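Long-range contact in homoserine dehydrogenase (Thermoplasma acidophilum, PDB 3ING), which probably catalyses the NADP-dependent interconversion of L-aspartate semialdehyde and L-homoserine on the route from aspartate to threonine and methionine: residues I175-A183 / G239-R250. Residues are numbered along the deposited sequence; the frame is centred on the assembly and turned at random.
With EDO (1,2-ethanediol), chain F.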
loop_
_atom_site.group_PDB
_atom_site.type_symbol
_atom_site.label_atom_id
_atom_site.label_comp_id
_atom_site.label_asym_id
_atom_site.label_seq_id
_atom_site.Cartn_x
_atom_site.Cartn_y
_atom_site.Cartn_z
ATOM N N ILE A 175 -7.169 -15.612 -17.315
ATOM C CA ILE A 175 -6.351 -16.818 -17.598
ATOM C C ILE A 175 -6.240 -17.676 -16.349
ATOM O O ILE A 175 -6.308 -18.894 -16.407
ATOM C CB ILE A 175 -4.953 -16.455 -18.201
ATOM C CG1 ILE A 175 -4.234 -17.716 -18.721
ATOM C CG2 ILE A 175 -4.115 -15.622 -17.219
ATOM C CD1 ILE A 175 -3.115 -17.458 -19.745
ATOM N N ASN A 176 -6.130 -17.046 -15.189
ATOM C CA ASN A 176 -5.997 -17.799 -13.965
ATOM C C ASN A 176 -7.307 -18.487 -13.550
ATOM O O ASN A 176 -7.329 -19.633 -13.121
ATOM C CB ASN A 176 -5.420 -16.909 -12.867
ATOM C CG ASN A 176 -3.921 -16.994 -12.813
ATOM O OD1 ASN A 176 -3.373 -18.029 -12.407
ATOM N ND2 ASN A 176 -3.229 -15.925 -13.266
ATOM N N TYR A 177 -8.403 -17.768 -13.731
ATOM C CA TYR A 177 -9.736 -18.258 -13.450
ATOM C C TYR A 177 -9.996 -19.442 -14.341
ATOM O O TYR A 177 -10.542 -20.495 -13.905
ATOM C CB TYR A 177 -10.717 -17.117 -13.748
ATOM C CG TYR A 177 -12.140 -17.309 -13.311
ATOM C CD1 TYR A 177 -12.471 -17.304 -11.974
ATOM C CD2 TYR A 177 -13.171 -17.426 -14.238
ATOM C CE1 TYR A 177 -13.788 -17.455 -11.554
ATOM C CE2 TYR A 177 -14.480 -17.577 -13.831
ATOM C CZ TYR A 177 -14.780 -17.582 -12.480
ATOM O OH TYR A 177 -16.069 -17.680 -12.011
ATOM N N VAL A 178 -9.607 -19.299 -15.609
ATOM C CA VAL A 178 -9.792 -20.396 -16.600
ATOM C C VAL A 178 -9.016 -21.631 -16.207
ATOM O O VAL A 178 -9.549 -22.713 -16.164
ATOM C CB VAL A 178 -9.378 -19.971 -18.039
ATOM C CG1 VAL A 178 -9.154 -21.179 -18.929
ATOM C CG2 VAL A 178 -10.449 -19.029 -18.641
ATOM N N ILE A 179 -7.734 -21.476 -15.930
ATOM C CA ILE A 179 -6.886 -22.605 -15.518
ATOM C C ILE A 179 -7.456 -23.274 -14.268
ATOM O O ILE A 179 -7.608 -24.484 -14.209
ATOM C CB ILE A 179 -5.423 -22.095 -15.251
ATOM C CG1 ILE A 179 -4.739 -21.705 -16.567
ATOM C CG2 ILE A 179 -4.587 -23.136 -14.530
ATOM C CD1 ILE A 179 -3.416 -20.963 -16.366
ATOM N N ARG A 180 -7.796 -22.478 -13.258
ATOM C CA ARG A 180 -8.296 -23.072 -12.006
ATOM C C ARG A 180 -9.618 -23.827 -12.166
ATOM O O ARG A 180 -9.828 -24.889 -11.569
ATOM C CB ARG A 180 -8.414 -21.998 -10.939
ATOM C CG ARG A 180 -7.054 -21.451 -10.564
ATOM C CD ARG A 180 -7.137 -20.412 -9.492
ATOM N NE ARG A 180 -7.594 -20.967 -8.227
ATOM C CZ ARG A 180 -7.590 -20.317 -7.066
ATOM N NH1 ARG A 180 -7.147 -19.081 -6.978
ATOM N NH2 ARG A 180 -8.015 -20.929 -5.985
ATOM N N ASN A 181 -10.517 -23.253 -12.948
ATOM C CA ASN A 181 -11.805 -23.843 -13.175
ATOM C C ASN A 181 -11.728 -25.045 -14.111
ATOM O O ASN A 181 -12.439 -26.020 -13.939
ATOM C CB ASN A 181 -12.774 -22.783 -13.697
ATOM C CG ASN A 181 -13.339 -21.954 -12.592
ATOM O OD1 ASN A 181 -14.350 -22.323 -12.014
ATOM N ND2 ASN A 181 -12.629 -20.901 -12.196
HETATM N N MSE A 182 -10.903 -24.963 -15.139
HETATM C CA MSE A 182 -10.702 -26.130 -15.981
HETATM C C MSE A 182 -10.029 -27.278 -15.196
HETATM O O MSE A 182 -10.298 -28.458 -15.467
HETATM C CB MSE A 182 -9.930 -25.751 -17.246
HETATM C CG MSE A 182 -10.835 -24.930 -18.174
HETATM SE SE MSE A 182 -10.115 -24.775 -19.918
HETATM C CE MSE A 182 -10.467 -26.528 -20.442
ATOM N N ALA A 183 -9.175 -26.948 -14.223
ATOM C CA ALA A 183 -8.593 -27.981 -13.366
ATOM C C ALA A 183 -9.732 -28.715 -12.651
ATOM O O ALA A 183 -9.607 -29.888 -12.398
ATOM C CB ALA A 183 -7.594 -27.401 -12.351
ATOM N N GLY A 239 0.217 -19.005 -22.891
ATOM C CA GLY A 239 -1.240 -18.953 -22.808
ATOM C C GLY A 239 -1.713 -20.275 -22.274
ATOM O O GLY A 239 -0.928 -21.073 -21.797
ATOM N N VAL A 240 -3.011 -20.510 -22.366
ATOM C CA VAL A 240 -3.590 -21.777 -21.960
ATOM C C VAL A 240 -3.358 -22.771 -23.098
ATOM O O VAL A 240 -3.308 -22.381 -24.246
ATOM C CB VAL A 240 -5.093 -21.605 -21.682
ATOM C CG1 VAL A 240 -5.316 -20.552 -20.584
ATOM C CG2 VAL A 240 -5.789 -21.133 -22.917
ATOM N N ASP A 241 -3.164 -24.043 -22.793
ATOM C CA ASP A 241 -3.008 -25.038 -23.837
ATOM C C ASP A 241 -3.880 -26.233 -23.496
ATOM O O ASP A 241 -4.683 -26.183 -22.564
ATOM C CB ASP A 241 -1.538 -25.436 -23.998
ATOM C CG ASP A 241 -0.922 -25.928 -22.703
ATOM O OD1 ASP A 241 -1.623 -26.536 -21.863
ATOM O OD2 ASP A 241 0.289 -25.705 -22.534
ATOM N N GLU A 242 -3.709 -27.322 -24.225
ATOM C CA GLU A 242 -4.637 -28.450 -24.087
ATOM C C GLU A 242 -4.291 -29.396 -22.927
ATOM O O GLU A 242 -4.880 -30.467 -22.788
ATOM C CB GLU A 242 -4.774 -29.168 -25.450
ATOM C CG GLU A 242 -5.510 -28.278 -26.475
ATOM C CD GLU A 242 -5.743 -28.918 -27.855
ATOM O OE1 GLU A 242 -5.300 -30.074 -28.094
ATOM O OE2 GLU A 242 -6.390 -28.247 -28.704
ATOM N N ARG A 243 -3.401 -28.987 -22.045
ATOM C CA ARG A 243 -3.018 -29.871 -20.970
ATOM C C ARG A 243 -4.144 -30.111 -19.939
ATOM O O ARG A 243 -5.181 -29.442 -19.906
ATOM C CB ARG A 243 -1.780 -29.322 -20.261
ATOM C CG ARG A 243 -2.070 -28.435 -19.049
ATOM C CD ARG A 243 -0.778 -27.924 -18.448
ATOM N NE ARG A 243 -0.151 -26.943 -19.326
ATOM C CZ ARG A 243 1.052 -26.416 -19.112
ATOM N NH1 ARG A 243 1.765 -26.773 -18.038
ATOM N NH2 ARG A 243 1.542 -25.523 -19.975
ATOM N N SER A 244 -3.943 -31.106 -19.098
ATOM C CA SER A 244 -4.827 -31.275 -17.979
ATOM C C SER A 244 -4.184 -30.483 -16.848
ATOM O O SER A 244 -3.075 -30.824 -16.415
ATOM C CB SER A 244 -4.950 -32.737 -17.605
ATOM O OG SER A 244 -5.725 -32.867 -16.423
ATOM N N TYR A 245 -4.852 -29.437 -16.364
ATOM C CA TYR A 245 -4.248 -28.616 -15.309
ATOM C C TYR A 245 -4.385 -29.215 -13.909
ATOM O O TYR A 245 -5.361 -29.882 -13.612
ATOM C CB TYR A 245 -4.827 -27.188 -15.350
ATOM C CG TYR A 245 -4.389 -26.442 -16.587
ATOM C CD1 TYR A 245 -3.105 -25.968 -16.691
ATOM C CD2 TYR A 245 -5.238 -26.256 -17.654
ATOM C CE1 TYR A 245 -2.681 -25.300 -17.802
ATOM C CE2 TYR A 245 -4.822 -25.595 -18.791
ATOM C CZ TYR A 245 -3.538 -25.114 -18.858
ATOM O OH TYR A 245 -3.083 -24.446 -20.005
ATOM N N ASN A 246 -3.385 -28.969 -13.071
ATOM C CA ASN A 246 -3.407 -29.341 -11.678
ATOM C C ASN A 246 -4.067 -28.272 -10.812
ATOM O O ASN A 246 -4.106 -27.100 -11.183
ATOM C CB ASN A 246 -1.986 -29.525 -11.152
ATOM C CG ASN A 246 -1.123 -30.387 -12.060
ATOM O OD1 ASN A 246 -0.032 -29.965 -12.479
ATOM N ND2 ASN A 246 -1.604 -31.592 -12.379
ATOM N N ALA A 247 -4.546 -28.684 -9.635
ATOM C CA ALA A 247 -5.230 -27.788 -8.699
ATOM C C ALA A 247 -4.325 -26.648 -8.232
ATOM O O ALA A 247 -4.803 -25.575 -7.883
ATOM C CB ALA A 247 -5.739 -28.579 -7.491
ATOM N N ASN A 248 -3.013 -26.881 -8.235
ATOM C CA ASN A 248 -2.057 -25.867 -7.809
ATOM C C ASN A 248 -1.356 -25.085 -8.945
ATOM O O ASN A 248 -0.437 -24.316 -8.696
ATOM C CB ASN A 248 -1.034 -26.476 -6.834
ATOM C CG ASN A 248 -0.169 -27.540 -7.463
ATOM O OD1 ASN A 248 -0.595 -28.234 -8.391
ATOM N ND2 ASN A 248 1.061 -27.701 -6.937
ATOM N N ASP A 249 -1.866 -25.202 -10.168
ATOM C CA ASP A 249 -1.323 -24.455 -11.296
ATOM C C ASP A 249 -1.926 -23.047 -11.343
ATOM O O ASP A 249 -3.158 -22.871 -11.235
ATOM C CB ASP A 249 -1.636 -25.130 -12.648
ATOM C CG ASP A 249 -0.884 -26.435 -12.862
ATOM O OD1 ASP A 249 0.164 -26.665 -12.233
ATOM O OD2 ASP A 249 -1.367 -27.231 -13.681
ATOM N N ARG A 250 -1.037 -22.084 -11.530
ATOM C CA ARG A 250 -1.361 -20.681 -11.676
ATOM C C ARG A 250 -0.457 -20.065 -12.744
ATOM O O ARG A 250 0.702 -20.505 -12.947
ATOM C CB ARG A 250 -1.144 -19.943 -10.375
ATOM C CG ARG A 250 -1.886 -20.476 -9.161
ATOM C CD ARG A 250 -3.369 -20.169 -9.193
ATOM N NE ARG A 250 -3.945 -20.566 -7.910
ATOM C CZ ARG A 250 -4.317 -21.797 -7.612
ATOM N NH1 ARG A 250 -4.200 -22.786 -8.489
ATOM N NH2 ARG A 250 -4.852 -22.044 -6.444
HETATM C C1 EDO F . -6.989 -16.294 -9.507
HETATM O O1 EDO F . -7.382 -16.649 -8.173
HETATM C C2 EDO F . -8.185 -16.274 -10.462
HETATM O O2 EDO F . -8.711 -14.941 -10.564
#
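Ile-179 lays its CG2 methyl over one face of the Tyr-245 ring, a CH-pi contact 4.2 Å from the ring centroid and 27° off its normal. That methyl stands anti to the backbone N, while CG1, anti to the carbonyl carbon, reaches Val-240 CG1. Arg-243 CG lies toward the rim of the opposite face, and the Tyr-245 hydroxyl accepts the backbone N-H of Asp-241, so the tyrosine ties the loop together while the helix rests on it. Further apolar packing runs along the same side of helix 173-183: Ile-175 CG1 lies 3.6 Å from Val-240 CG1, the two side chains running alongside in opposite senses, and the methyl of Ala-183 sits 3.6 Å from Tyr-245 O. Ile-268 of strand 261-270 touches both Ile-179 and Tyr-245.

The polar flank is a stack of like charges. The guanidinium of Arg-180, its chain bent at chi3 (66°), lies flat on that of Arg-250, centres 3.6 Å apart and planes at 13°. Arg-250 NH1 donates in its own plane to Ala-247 O and Asp-249 O, both at 2.9 Å, which fixes its rotation; Arg-180 NH1 bonds to Ile-280 O and weakly to a 1,2-ethanediol. With an alanine in place of Arg-250, these two carbonyls would probably lose their shared donor and Arg-180 the flat surface beneath it. Asn-176 OD1 packs 3.4 Å from Arg-250 CA and accepts from Leu-251 N.

Helix 173-183 is thus seated on the loop entering strand 249-258 of the antiparallel sheet by apolar and stacking contacts, while the carbonyls that accept from the two arginines probably offset part of their mutual repulsion.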